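Local coordinates for proximal thread matrix protein 1 (Mytilus galloprovincialis, PDB 4CN9), which probably binds collagen in the matrix of the mussel byssus through two von Willebrand factor type A domains and carries zinc ions, at residues A[211-216]-A[412-417]; A[148-153]-A[184-189]; A[306-311]-A[346-351]; A[313-316]-A[320-323]; A[418-421]-A[427-430]. All blocks are in the same frame, centred on the assembly; numbering follows the deposited sequence.

Contact 1: A[211-216]-A[412-417]; sequences LEQIAT and SSEEYV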
# COMPACT_ATOMS: atom_id res chain seq x y z
N LEU A 211 9.44 3.23 -6.83
CA LEU A 211 8.31 2.35 -7.11
C LEU A 211 7.46 2.14 -5.85
O LEU A 211 6.23 2.09 -5.92
CB LEU A 211 8.80 1.01 -7.67
CG LEU A 211 9.52 1.09 -9.03
CD1 LEU A 211 9.73 -0.32 -9.60
CD2 LEU A 211 8.78 1.99 -10.03
N GLU A 212 8.12 2.04 -4.71
CA GLU A 212 7.42 1.87 -3.43
C GLU A 212 6.52 3.07 -3.09
O GLU A 212 5.49 2.90 -2.43
CB GLU A 212 8.41 1.63 -2.29
CG GLU A 212 8.89 0.20 -2.22
CD GLU A 212 10.00 -0.00 -1.21
OE1 GLU A 212 10.61 1.00 -0.77
OE2 GLU A 212 10.26 -1.18 -0.87
N GLN A 213 6.91 4.26 -3.51
CA GLN A 213 6.11 5.45 -3.29
C GLN A 213 4.89 5.46 -4.22
O GLN A 213 3.82 5.94 -3.84
CB GLN A 213 6.92 6.72 -3.54
CG GLN A 213 8.13 6.94 -2.66
CD GLN A 213 8.78 8.30 -2.91
OE1 GLN A 213 9.41 8.53 -3.95
NE2 GLN A 213 8.60 9.22 -1.96
N ILE A 214 5.07 4.95 -5.44
CA ILE A 214 4.03 4.92 -6.48
C ILE A 214 2.94 3.89 -6.22
O ILE A 214 1.76 4.18 -6.34
CB ILE A 214 4.67 4.65 -7.87
CG1 ILE A 214 5.48 5.87 -8.30
CG2 ILE A 214 3.61 4.35 -8.90
CD1 ILE A 214 6.45 5.60 -9.44
N ALA A 215 3.36 2.68 -5.85
CA ALA A 215 2.44 1.57 -5.63
C ALA A 215 1.50 1.82 -4.43
O ALA A 215 1.74 2.70 -3.59
CB ALA A 215 3.24 0.28 -5.44
N THR A 216 0.44 1.03 -4.37
CA THR A 216 -0.56 1.14 -3.30
C THR A 216 0.09 0.95 -1.91
O THR A 216 -0.22 1.69 -0.98
CB THR A 216 -1.69 0.14 -3.53
OG1 THR A 216 -2.44 0.55 -4.69
CG2 THR A 216 -2.64 0.07 -2.31
N SER A 412 3.56 1.10 5.77
CA SER A 412 3.26 0.25 4.62
C SER A 412 3.26 1.08 3.34
O SER A 412 3.35 0.55 2.22
CB SER A 412 1.91 -0.45 4.80
OG SER A 412 1.98 -1.53 5.73
N SER A 413 3.16 2.40 3.52
CA SER A 413 3.19 3.33 2.43
C SER A 413 3.45 4.72 2.97
O SER A 413 3.06 5.04 4.09
CB SER A 413 1.85 3.31 1.68
OG SER A 413 1.81 4.34 0.72
N GLU A 414 4.11 5.57 2.19
CA GLU A 414 4.30 6.96 2.58
C GLU A 414 2.97 7.70 2.69
O GLU A 414 2.87 8.70 3.40
CB GLU A 414 5.27 7.69 1.63
CG GLU A 414 5.65 9.08 2.14
CD GLU A 414 6.90 9.67 1.47
OE1 GLU A 414 7.64 8.93 0.79
OE2 GLU A 414 7.14 10.88 1.67
N GLU A 415 1.93 7.19 2.04
CA GLU A 415 0.60 7.73 2.23
C GLU A 415 0.06 7.47 3.64
O GLU A 415 -0.90 8.12 4.07
CB GLU A 415 -0.37 7.15 1.19
CG GLU A 415 0.01 7.52 -0.24
CD GLU A 415 -0.26 8.98 -0.53
OE1 GLU A 415 -1.10 9.58 0.18
OE2 GLU A 415 0.36 9.53 -1.46
N TYR A 416 0.67 6.52 4.35
CA TYR A 416 0.22 6.12 5.68
C TYR A 416 1.12 6.72 6.76
O TYR A 416 1.13 6.25 7.90
CB TYR A 416 0.20 4.60 5.86
CG TYR A 416 -0.58 3.80 4.82
CD1 TYR A 416 -1.39 4.42 3.86
CD2 TYR A 416 -0.48 2.42 4.79
CE1 TYR A 416 -2.08 3.66 2.90
CE2 TYR A 416 -1.17 1.66 3.85
CZ TYR A 416 -1.97 2.29 2.91
OH TYR A 416 -2.61 1.51 1.98
N VAL A 417 1.88 7.74 6.37
CA VAL A 417 2.75 8.52 7.25
C VAL A 417 2.12 9.89 7.56
O VAL A 417 1.72 10.62 6.65
CB VAL A 417 4.13 8.77 6.59
CG1 VAL A 417 4.95 9.80 7.37
CG2 VAL A 417 4.89 7.49 6.44
O HOH W 1 3.17 2.89 -1.31
O HOH W 2 6.22 4.14 0.28
O HOH W 3 1.48 8.14 -3.57
O HOH W 4 -0.43 4.38 -1.19

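Contact 2: A[148-153]-A[184-189]; sequences HVRENS and QHEAHK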
# COMPACT_ATOMS: atom_id res chain seq x y z
N HIS A 148 -1.50 10.64 -17.41
CA HIS A 148 -2.29 10.24 -18.58
C HIS A 148 -3.35 9.18 -18.21
O HIS A 148 -4.51 9.23 -18.66
CB HIS A 148 -1.35 9.72 -19.66
CG HIS A 148 -2.04 9.32 -20.93
ND1 HIS A 148 -2.19 10.18 -22.00
CD2 HIS A 148 -2.61 8.15 -21.30
CE1 HIS A 148 -2.82 9.55 -22.98
NE2 HIS A 148 -3.09 8.32 -22.58
N VAL A 149 -2.95 8.23 -17.37
CA VAL A 149 -3.87 7.17 -16.94
C VAL A 149 -5.03 7.75 -16.11
O VAL A 149 -6.19 7.41 -16.33
CB VAL A 149 -3.11 6.06 -16.16
CG1 VAL A 149 -4.08 5.15 -15.44
CG2 VAL A 149 -2.22 5.26 -17.12
N ARG A 150 -4.72 8.64 -15.19
CA ARG A 150 -5.77 9.29 -14.39
C ARG A 150 -6.73 10.13 -15.26
O ARG A 150 -7.94 10.04 -15.10
CB ARG A 150 -5.15 10.17 -13.31
CG ARG A 150 -6.19 10.89 -12.46
CD ARG A 150 -5.54 11.73 -11.37
NE ARG A 150 -4.45 12.58 -11.86
CZ ARG A 150 -4.60 13.81 -12.36
NH1 ARG A 150 -5.80 14.36 -12.46
NH2 ARG A 150 -3.54 14.49 -12.76
N GLU A 151 -6.18 10.92 -16.17
CA GLU A 151 -6.97 11.88 -16.93
C GLU A 151 -7.69 11.27 -18.16
O GLU A 151 -8.76 11.72 -18.54
CB GLU A 151 -6.08 13.05 -17.38
CG GLU A 151 -5.53 13.89 -16.22
CD GLU A 151 -4.67 15.09 -16.66
OE1 GLU A 151 -4.21 15.14 -17.81
OE2 GLU A 151 -4.45 15.99 -15.82
N ASN A 152 -7.11 10.24 -18.77
CA ASN A 152 -7.66 9.68 -20.00
C ASN A 152 -8.12 8.23 -19.87
O ASN A 152 -9.25 7.89 -20.26
CB ASN A 152 -6.63 9.75 -21.14
CG ASN A 152 -6.33 11.18 -21.56
OD1 ASN A 152 -6.38 12.11 -20.76
ND2 ASN A 152 -6.02 11.36 -22.84
N SER A 153 -7.25 7.37 -19.34
CA SER A 153 -7.45 5.92 -19.44
C SER A 153 -8.69 5.42 -18.73
O SER A 153 -9.33 4.47 -19.19
CB SER A 153 -6.24 5.17 -18.91
OG SER A 153 -5.07 5.58 -19.56
N GLN A 184 5.55 11.03 -7.80
CA GLN A 184 4.95 10.75 -6.50
C GLN A 184 3.62 11.47 -6.40
O GLN A 184 2.62 10.91 -5.95
CB GLN A 184 5.88 11.15 -5.37
CG GLN A 184 7.23 10.50 -5.50
CD GLN A 184 7.10 9.01 -5.65
OE1 GLN A 184 6.08 8.44 -5.25
NE2 GLN A 184 8.11 8.36 -6.24
N HIS A 185 3.59 12.71 -6.88
CA HIS A 185 2.38 13.51 -6.85
C HIS A 185 1.29 12.95 -7.77
O HIS A 185 0.11 12.91 -7.40
CB HIS A 185 2.71 14.94 -7.24
CG HIS A 185 1.55 15.88 -7.13
ND1 HIS A 185 0.90 16.11 -5.94
CD2 HIS A 185 0.93 16.64 -8.06
CE1 HIS A 185 -0.07 16.98 -6.13
NE2 HIS A 185 -0.08 17.32 -7.41
N GLU A 186 1.67 12.55 -8.98
CA GLU A 186 0.69 11.93 -9.88
C GLU A 186 0.15 10.60 -9.33
O GLU A 186 -1.03 10.26 -9.52
CB GLU A 186 1.30 11.73 -11.27
CG GLU A 186 1.69 13.02 -11.97
CD GLU A 186 0.53 14.02 -12.07
OE1 GLU A 186 -0.64 13.59 -12.16
OE2 GLU A 186 0.79 15.24 -12.06
N ALA A 187 1.01 9.83 -8.68
CA ALA A 187 0.59 8.55 -8.10
C ALA A 187 -0.40 8.78 -6.95
O ALA A 187 -1.37 8.03 -6.79
CB ALA A 187 1.81 7.77 -7.60
N HIS A 188 -0.16 9.83 -6.17
CA HIS A 188 -1.08 10.23 -5.10
C HIS A 188 -2.48 10.56 -5.65
O HIS A 188 -3.48 10.06 -5.16
CB HIS A 188 -0.50 11.43 -4.35
CG HIS A 188 -1.44 12.02 -3.34
ND1 HIS A 188 -1.60 11.49 -2.07
CD2 HIS A 188 -2.27 13.09 -3.40
CE1 HIS A 188 -2.48 12.20 -1.41
NE2 HIS A 188 -2.91 13.18 -2.19
N LYS A 189 -2.54 11.38 -6.68
CA LYS A 189 -3.84 11.75 -7.26
C LYS A 189 -4.54 10.52 -7.84
O LYS A 189 -5.76 10.34 -7.72
CB LYS A 189 -3.67 12.81 -8.34
CG LYS A 189 -3.17 14.15 -7.84
CD LYS A 189 -3.03 15.08 -9.04
CE LYS A 189 -2.63 16.47 -8.65
NZ LYS A 189 -2.46 17.35 -9.86
O HOH W 5 -2.32 11.00 -11.81

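Contact 3: A[306-311]-A[346-351]; sequences ATKQFG and RLEVFP. With SO4 (sulfate ion), chain G.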
# COMPACT_ATOMS: atom_id res chain seq x y z
N ALA A 306 10.76 -1.97 25.22
CA ALA A 306 9.32 -2.08 24.93
C ALA A 306 8.58 -2.99 25.91
O ALA A 306 9.15 -3.93 26.46
CB ALA A 306 9.10 -2.54 23.50
N THR A 307 7.29 -2.69 26.11
CA THR A 307 6.47 -3.39 27.08
C THR A 307 5.08 -3.60 26.52
O THR A 307 4.44 -2.63 26.10
CB THR A 307 6.37 -2.55 28.37
OG1 THR A 307 7.68 -2.31 28.87
CG2 THR A 307 5.54 -3.23 29.44
N LYS A 308 4.62 -4.84 26.50
CA LYS A 308 3.22 -5.14 26.18
C LYS A 308 2.34 -4.78 27.36
O LYS A 308 2.49 -5.35 28.46
CB LYS A 308 3.02 -6.62 25.82
CG LYS A 308 1.57 -6.97 25.45
CD LYS A 308 1.42 -8.37 24.83
CE LYS A 308 1.39 -9.47 25.86
NZ LYS A 308 0.97 -10.79 25.27
N GLN A 309 1.45 -3.83 27.15
CA GLN A 309 0.54 -3.37 28.20
C GLN A 309 -0.68 -4.27 28.25
O GLN A 309 -1.09 -4.71 29.31
CB GLN A 309 0.13 -1.92 27.97
CG GLN A 309 1.27 -0.93 27.97
CD GLN A 309 1.99 -0.89 29.30
OE1 GLN A 309 1.46 -1.31 30.32
NE2 GLN A 309 3.23 -0.41 29.29
N PHE A 310 -1.27 -4.53 27.08
CA PHE A 310 -2.31 -5.54 26.99
C PHE A 310 -2.39 -6.11 25.59
O PHE A 310 -2.14 -5.42 24.60
CB PHE A 310 -3.68 -5.02 27.48
CG PHE A 310 -4.24 -3.83 26.72
CD1 PHE A 310 -4.99 -4.02 25.56
CD2 PHE A 310 -4.07 -2.53 27.19
CE1 PHE A 310 -5.56 -2.93 24.90
CE2 PHE A 310 -4.62 -1.46 26.52
CZ PHE A 310 -5.36 -1.66 25.38
N GLY A 311 -2.65 -7.42 25.53
CA GLY A 311 -2.80 -8.13 24.27
C GLY A 311 -4.24 -8.09 23.79
O GLY A 311 -5.13 -7.55 24.46
N ARG A 346 5.27 -7.83 17.11
CA ARG A 346 5.45 -9.00 16.25
C ARG A 346 5.51 -10.31 17.04
O ARG A 346 4.89 -11.31 16.66
CB ARG A 346 6.69 -8.84 15.39
CG ARG A 346 6.92 -10.00 14.42
CD ARG A 346 8.07 -9.71 13.46
NE ARG A 346 9.35 -9.55 14.15
CZ ARG A 346 10.18 -10.55 14.45
NH1 ARG A 346 9.87 -11.80 14.13
NH2 ARG A 346 11.31 -10.29 15.08
N LEU A 347 6.25 -10.30 18.15
CA LEU A 347 6.49 -11.51 18.90
C LEU A 347 5.45 -11.78 19.98
O LEU A 347 5.20 -12.94 20.32
CB LEU A 347 7.89 -11.47 19.52
CG LEU A 347 9.05 -11.40 18.52
CD1 LEU A 347 10.39 -11.33 19.26
CD2 LEU A 347 9.03 -12.59 17.55
N GLU A 348 4.83 -10.74 20.51
CA GLU A 348 3.94 -10.89 21.67
C GLU A 348 2.47 -10.53 21.47
O GLU A 348 1.65 -10.87 22.30
CB GLU A 348 4.48 -10.08 22.84
CG GLU A 348 5.82 -10.56 23.30
CD GLU A 348 5.97 -10.48 24.79
OE1 GLU A 348 5.42 -9.54 25.38
OE2 GLU A 348 6.64 -11.36 25.37
N VAL A 349 2.14 -9.82 20.39
CA VAL A 349 0.75 -9.41 20.15
C VAL A 349 0.09 -10.24 19.05
O VAL A 349 -0.96 -10.83 19.27
CB VAL A 349 0.64 -7.91 19.82
CG1 VAL A 349 -0.80 -7.53 19.39
CG2 VAL A 349 1.06 -7.07 21.02
N PHE A 350 0.69 -10.30 17.87
CA PHE A 350 -0.00 -10.91 16.73
C PHE A 350 -0.03 -12.44 16.63
O PHE A 350 -1.05 -13.01 16.22
CB PHE A 350 0.49 -10.28 15.43
CG PHE A 350 0.03 -8.86 15.28
CD1 PHE A 350 -1.31 -8.57 15.18
CD2 PHE A 350 0.94 -7.83 15.28
CE1 PHE A 350 -1.75 -7.27 15.07
CE2 PHE A 350 0.51 -6.53 15.16
CZ PHE A 350 -0.85 -6.25 15.06
N PRO A 351 1.05 -13.13 17.04
CA PRO A 351 0.97 -14.59 16.88
C PRO A 351 -0.22 -15.19 17.62
O PRO A 351 -1.10 -15.74 16.96
CB PRO A 351 2.28 -15.10 17.50
CG PRO A 351 3.18 -13.90 17.59
CD PRO A 351 2.25 -12.73 17.80
S SO4 G . -2.82 -12.13 24.73
O1 SO4 G . -1.83 -11.48 25.58
O2 SO4 G . -4.01 -11.28 24.61
O3 SO4 G . -3.23 -13.40 25.31
O4 SO4 G . -2.20 -12.36 23.43
O HOH W 6 6.56 -7.00 27.00

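Contact 4: A[313-316]-A[320-323]; sequences KDYS and DIKG. With SO4 (sulfate ion), chain G.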
# COMPACT_ATOMS: atom_id res chain seq x y z
N LYS A 313 -6.57 -10.21 23.50
CA LYS A 313 -7.62 -11.01 24.14
C LYS A 313 -7.97 -10.57 25.56
O LYS A 313 -8.83 -11.19 26.20
CB LYS A 313 -7.21 -12.48 24.14
CG LYS A 313 -7.32 -13.15 22.79
CD LYS A 313 -8.78 -13.38 22.41
CE LYS A 313 -8.92 -13.98 21.01
NZ LYS A 313 -10.28 -13.72 20.45
N ASP A 314 -7.32 -9.51 26.05
CA ASP A 314 -7.57 -9.03 27.41
C ASP A 314 -8.96 -8.41 27.59
O ASP A 314 -9.61 -8.61 28.62
CB ASP A 314 -6.53 -7.99 27.84
CG ASP A 314 -5.25 -8.61 28.37
OD1 ASP A 314 -5.18 -9.85 28.55
OD2 ASP A 314 -4.32 -7.84 28.66
N TYR A 315 -9.39 -7.63 26.60
CA TYR A 315 -10.62 -6.86 26.73
C TYR A 315 -11.56 -7.02 25.55
O TYR A 315 -11.12 -7.15 24.41
CB TYR A 315 -10.30 -5.39 26.90
CG TYR A 315 -9.38 -5.08 28.04
CD1 TYR A 315 -9.82 -5.16 29.36
CD2 TYR A 315 -8.07 -4.68 27.81
CE1 TYR A 315 -8.98 -4.86 30.42
CE2 TYR A 315 -7.21 -4.37 28.86
CZ TYR A 315 -7.67 -4.47 30.17
OH TYR A 315 -6.84 -4.16 31.22
N SER A 316 -12.86 -7.02 25.83
CA SER A 316 -13.84 -7.08 24.75
C SER A 316 -14.74 -5.84 24.67
O SER A 316 -15.37 -5.63 23.65
CB SER A 316 -14.68 -8.36 24.85
OG SER A 316 -15.31 -8.46 26.11
N ASP A 320 -13.69 -0.92 28.62
CA ASP A 320 -12.50 -1.56 29.20
C ASP A 320 -11.23 -1.18 28.41
O ASP A 320 -10.19 -0.90 28.98
CB ASP A 320 -12.64 -3.08 29.21
CG ASP A 320 -13.62 -3.58 30.26
OD1 ASP A 320 -13.88 -2.86 31.25
OD2 ASP A 320 -14.13 -4.72 30.09
N ILE A 321 -11.32 -1.21 27.09
CA ILE A 321 -10.17 -0.87 26.26
C ILE A 321 -9.72 0.57 26.53
O ILE A 321 -8.54 0.83 26.77
CB ILE A 321 -10.46 -1.09 24.78
CG1 ILE A 321 -10.62 -2.58 24.52
CG2 ILE A 321 -9.34 -0.50 23.91
CD1 ILE A 321 -11.25 -2.91 23.21
N LYS A 322 -10.66 1.50 26.52
CA LYS A 322 -10.32 2.90 26.76
C LYS A 322 -9.77 3.14 28.16
O LYS A 322 -8.84 3.91 28.33
CB LYS A 322 -11.53 3.79 26.48
CG LYS A 322 -11.99 3.68 25.05
CD LYS A 322 -13.07 4.69 24.69
CE LYS A 322 -14.35 4.49 25.46
NZ LYS A 322 -15.27 5.62 25.19
N GLY A 323 -10.36 2.51 29.17
CA GLY A 323 -9.85 2.64 30.53
C GLY A 323 -8.46 2.02 30.67
O GLY A 323 -7.65 2.51 31.44
S SO4 G . -2.82 -12.13 24.73
O1 SO4 G . -1.83 -11.48 25.58
O2 SO4 G . -4.01 -11.28 24.61
O3 SO4 G . -3.23 -13.40 25.31
O4 SO4 G . -2.20 -12.36 23.43
O HOH W 7 -13.72 -6.68 28.55

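Contact 5: A[418-421]-A[427-430]; sequences FTTS and SKIM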
# COMPACT_ATOMS: atom_id res chain seq x y z
N PHE A 418 2.06 10.23 8.84
CA PHE A 418 1.44 11.47 9.27
C PHE A 418 2.36 12.18 10.24
O PHE A 418 3.04 11.54 11.05
CB PHE A 418 0.11 11.19 9.97
CG PHE A 418 -0.90 10.51 9.11
CD1 PHE A 418 -0.92 9.13 9.00
CD2 PHE A 418 -1.82 11.25 8.38
CE1 PHE A 418 -1.86 8.49 8.19
CE2 PHE A 418 -2.74 10.63 7.57
CZ PHE A 418 -2.77 9.25 7.48
N THR A 419 2.40 13.51 10.15
CA THR A 419 3.21 14.34 11.05
C THR A 419 2.38 15.54 11.51
O THR A 419 1.55 16.07 10.76
CB THR A 419 4.53 14.84 10.39
OG1 THR A 419 4.23 15.70 9.28
CG2 THR A 419 5.40 13.69 9.88
N THR A 420 2.55 15.93 12.77
CA THR A 420 1.90 17.13 13.30
C THR A 420 2.90 17.84 14.20
O THR A 420 3.76 17.21 14.80
CB THR A 420 0.57 16.83 14.09
OG1 THR A 420 0.84 16.09 15.30
CG2 THR A 420 -0.41 16.03 13.25
N SER A 421 2.77 19.15 14.33
CA SER A 421 3.71 19.92 15.13
C SER A 421 3.45 19.76 16.63
O SER A 421 4.34 19.95 17.44
CB SER A 421 3.59 21.41 14.78
OG SER A 421 2.28 21.84 15.03
N SER A 427 -5.94 15.92 16.30
CA SER A 427 -7.30 15.93 15.77
C SER A 427 -7.32 16.16 14.25
O SER A 427 -8.18 15.63 13.53
CB SER A 427 -8.11 17.03 16.46
OG SER A 427 -7.56 18.30 16.15
N LYS A 428 -6.37 16.94 13.77
CA LYS A 428 -6.24 17.24 12.34
C LYS A 428 -6.02 16.01 11.45
O LYS A 428 -6.33 16.06 10.27
CB LYS A 428 -5.11 18.25 12.14
CG LYS A 428 -4.38 18.18 10.79
CD LYS A 428 -3.26 19.23 10.67
CE LYS A 428 -1.90 18.73 11.21
NZ LYS A 428 -1.16 17.82 10.27
N ILE A 429 -5.48 14.92 11.99
CA ILE A 429 -5.18 13.73 11.17
C ILE A 429 -6.10 12.56 11.50
O ILE A 429 -6.02 11.51 10.87
CB ILE A 429 -3.71 13.25 11.34
CG1 ILE A 429 -3.48 12.67 12.73
CG2 ILE A 429 -2.72 14.37 11.02
CD1 ILE A 429 -2.06 12.14 12.94
N MET A 430 -6.98 12.75 12.47
CA MET A 430 -7.85 11.70 12.97
C MET A 430 -8.66 10.98 11.88
O MET A 430 -8.68 9.75 11.84
CB MET A 430 -8.82 12.31 13.98
CG MET A 430 -9.96 11.42 14.38
SD MET A 430 -9.36 10.28 15.61
CE MET A 430 -9.14 11.44 16.99

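Contact 1: A[211-216]-A[412-417]
Gln213 and Glu414 bridge the two von Willebrand factor type A domains of the chain: the end of helix 208-214 in the first meets the loop between helix 404-410 and strand 417-420 in the second. The one direct hydrogen bond across the seam runs from Gln213 NE2 to Glu414 OE1, 2.9 Å long. The two extended side chains lie side by side and point the same way. The oxygen sits almost in the plane of the Gln213 amide, yet the amide reaches it from above the carboxylate, 39° out of that plane. A leucine in place of Gln213 would probably leave Glu414 OE1 without this donor and the carboxylate freer to turn.

Van der Waals touches are few. Thr216 O approaches Ser413 CB at 3.7 Å and the Tyr416 hydroxyl at a similar separation, while Ser413 CB rests over the centre of the Tyr416 ring.

Water carries most of the remaining polar traffic. One molecule links Gln213 O with Glu415 OE2, an oxygen that also takes a hydrogen bond from His188 ND1 of the first domain. Ser413 OG is the hub: set anti to the backbone N (chi1 173°), it accepts from Glu415 N at 3.1 Å, closing an ST turn. It also accepts from a water bound to Thr216 O, and donates to a second water, 2.8 Å from Ser413 OG, which donates to Glu212 O and Ala215 O.

Contact 2: A[148-153]-A[184-189]
Arg150 reaches from helix 142-153 to Glu186 and Lys189 on helix 183-192, and its guanidinium carries the contact. Arg150 NH2 gives Glu186 OE1 a nearly straight salt-bridge hydrogen bond of 3.1 Å (165°), received on the syn lone pair with the oxygen close to the guanidinium plane. Arg150 NH2 has a second anionic neighbour in Glu151 OE2, a looser salt-bridge partner at 3.5 Å that also pairs with Lys147. Arg150 NE is satisfied by a water 2.7 Å away, which lies near Glu186 O and OE1 as well. The chain is extended as far as CD and then bends at chi3 (48°), which brings the guanidinium between two aliphatic neighbours: Glu151 CG covers one face and Lys189 CD the other. Lys189 CB also packs 3.6 Å from Arg150 NE. Lys189 NZ lies 4.2 Å from Arg150 NH2, a like-charge approach that the two glutamates probably offset.

A methionine at Arg150 would probably leave Glu186 OE1 without its cationic mate and the water without its NE donor.

Both helices belong to the first von Willebrand factor type A domain; Val149 turns inward onto strand 54-61, while Glu186 also packs against Leu146 and Lys147 of helix 142-153.

Contact 3: A[306-311]-A[346-351]
Edge strand 306-310 of the second von Willebrand factor type A domain, an outermost strand of its mixed sheet, is tied here to helix 338-349 by one long side chain. Lys308 leaves the strand toward the helix with CG anti to the backbone N (chi1 -179°), runs on extended to CD, and bends at chi3 (81°). That bend carries the ammonium to the carbonyl of Glu348, where Lys308 NZ donates a hydrogen bond of 3.0 Å to Glu348 O. The approach is oblique: the C=O...N angle is 144° and the donor is tilted from the carbonyl plane.

A sulfate, probably left by the crystallisation liquor, takes a second bond from the same ammonium, 2.9 Å from Lys308 NZ to its O1. The sulfate has a further partner in the loop beyond the strand.

Below the ammonium, the lysine chain passes Glu348 and Val349. Lys308 CD lies 4.0 Å from Val349 CG2 and as far from Glu348 CB. The Glu348 carboxylate folds back along the start of the lysine chain, its OE1 3.8 Å from Lys308 CB, and a water joins Glu348 OE1 to Lys308 N. Farther along the strand, Gln309 and Phe310 both face Val299 of strand 295-302 in a classic beta bulge, while Val349 packs onto Ala298 and Val300 of that same strand.

Glu348 OE1 stays 4.6 Å from Lys308 NZ, too far for an ion pair; the ammonium is bonded to a backbone carbonyl and a sulfate oxygen, and the carboxylate probably adds a weaker attraction.

Contact 4: A[313-316]-A[320-323]
Asp320 OD2 accepts a hydrogen bond of 2.5 Å from a water, and that water accepts in turn from Ser316 N at 2.9 Å. This relay joins the loop after strand 306-310 to the first turns of helix 318-327, and no direct hydrogen bond between the two segments accompanies it. The direct touching is done by Tyr315. Its CD1 lies 3.5 Å from Asp320 CB, so it is the methylene of the aspartate, and not its carboxylate, that meets the ring; the ring and carboxylate planes stand 50° apart. Tyr315 CG is anti to its carbonyl carbon (chi1 -56°), which turns the ring along the start of the helix and sets Asp320 O over the centre of one face. Asp314 CB covers the opposite face toward the rim.

In the second von Willebrand factor type A domain this loop is the link from an edge strand of the sheet into the next helix, and the Tyr315 ring packs edge-to-face with Phe310, the last residue of that strand. On the inner side, Ile321 CG1 packs 3.7 Å from Tyr315 CB, and Ile321 also touches Val284 of helix 272-285 and Thr290. Earlier in the loop, Lys313 N donates a bond of 3.0 Å to sulfate O2, and the Lys313 side chain bends at chi2 toward Gln296, where its NZ finds a hydrogen-bond acceptor.

Contact 5: A[418-421]-A[427-430]
Ile429 is the knot of this contact, touching both Phe418 and Thr420. Its CD1 meets Phe418 CB at 3.8 Å, while its CB lies 4.0 Å from Phe418 CD2, an oblique approach to the ring. Its other branch, CG2, packs 3.6 Å from Thr420 CG2, methyl against methyl, and also comes near the Phe418 ring. Behind this lies a chi1 of 69°, which places Ile429 CG1 between the backbone N and the carbonyl carbon and leaves CG2 beside the N.

Lys428 closes over the outer end of this patch. Its chain bends at chi3 and chi4 and runs antiparallel alongside the Thr420 side chain, so that Lys428 CE lies 3.7 Å from Thr420 CG2. The ammonium ends near the strand backbone, where Lys428 NZ gives Thr419 O a weak hydrogen bond of 3.3 Å.

The hydroxyl of Thr420 is used elsewhere: OG1 bonds to Ser422 O in the turn just beyond the strand. A Thr420 chi1 of 66° puts OG1 between the backbone N and carbonyl carbon and turns CG2 to Ile429 and Lys428.

Outside this shell, Phe418 and Thr420 pair through their backbones with Ala395, Gly397 and Gly399, which joins strand 417-420, an outermost strand in the sheet of the second von Willebrand factor type A domain, to strand 391-398. Ile429 continues inward to Ile396 of strand 391-398 and to Phe279 of helix 272-285, and the Phe418 side chain touches Asp432, Val433 and Leu436 of helix 430-437.

Contact 1 joins the two von Willebrand factor type A domains near the centre of the chain and is largely water-mediated; each of the others lies within one domain. Contact 2 is a salt-bridge network between helices of the first domain and touches contact 1 through His188 and Glu415. Contacts 3 and 5 lie at the two outermost strands of the same sheet in the second domain, yet differ: contact 3 sets a lysine on a backbone carbonyl and a sulfate, contact 5 packs mainly apolar side chains. Contacts 3 and 4, which share that sulfate and a ring pair, are the more exposed and lie far from the chain's centre.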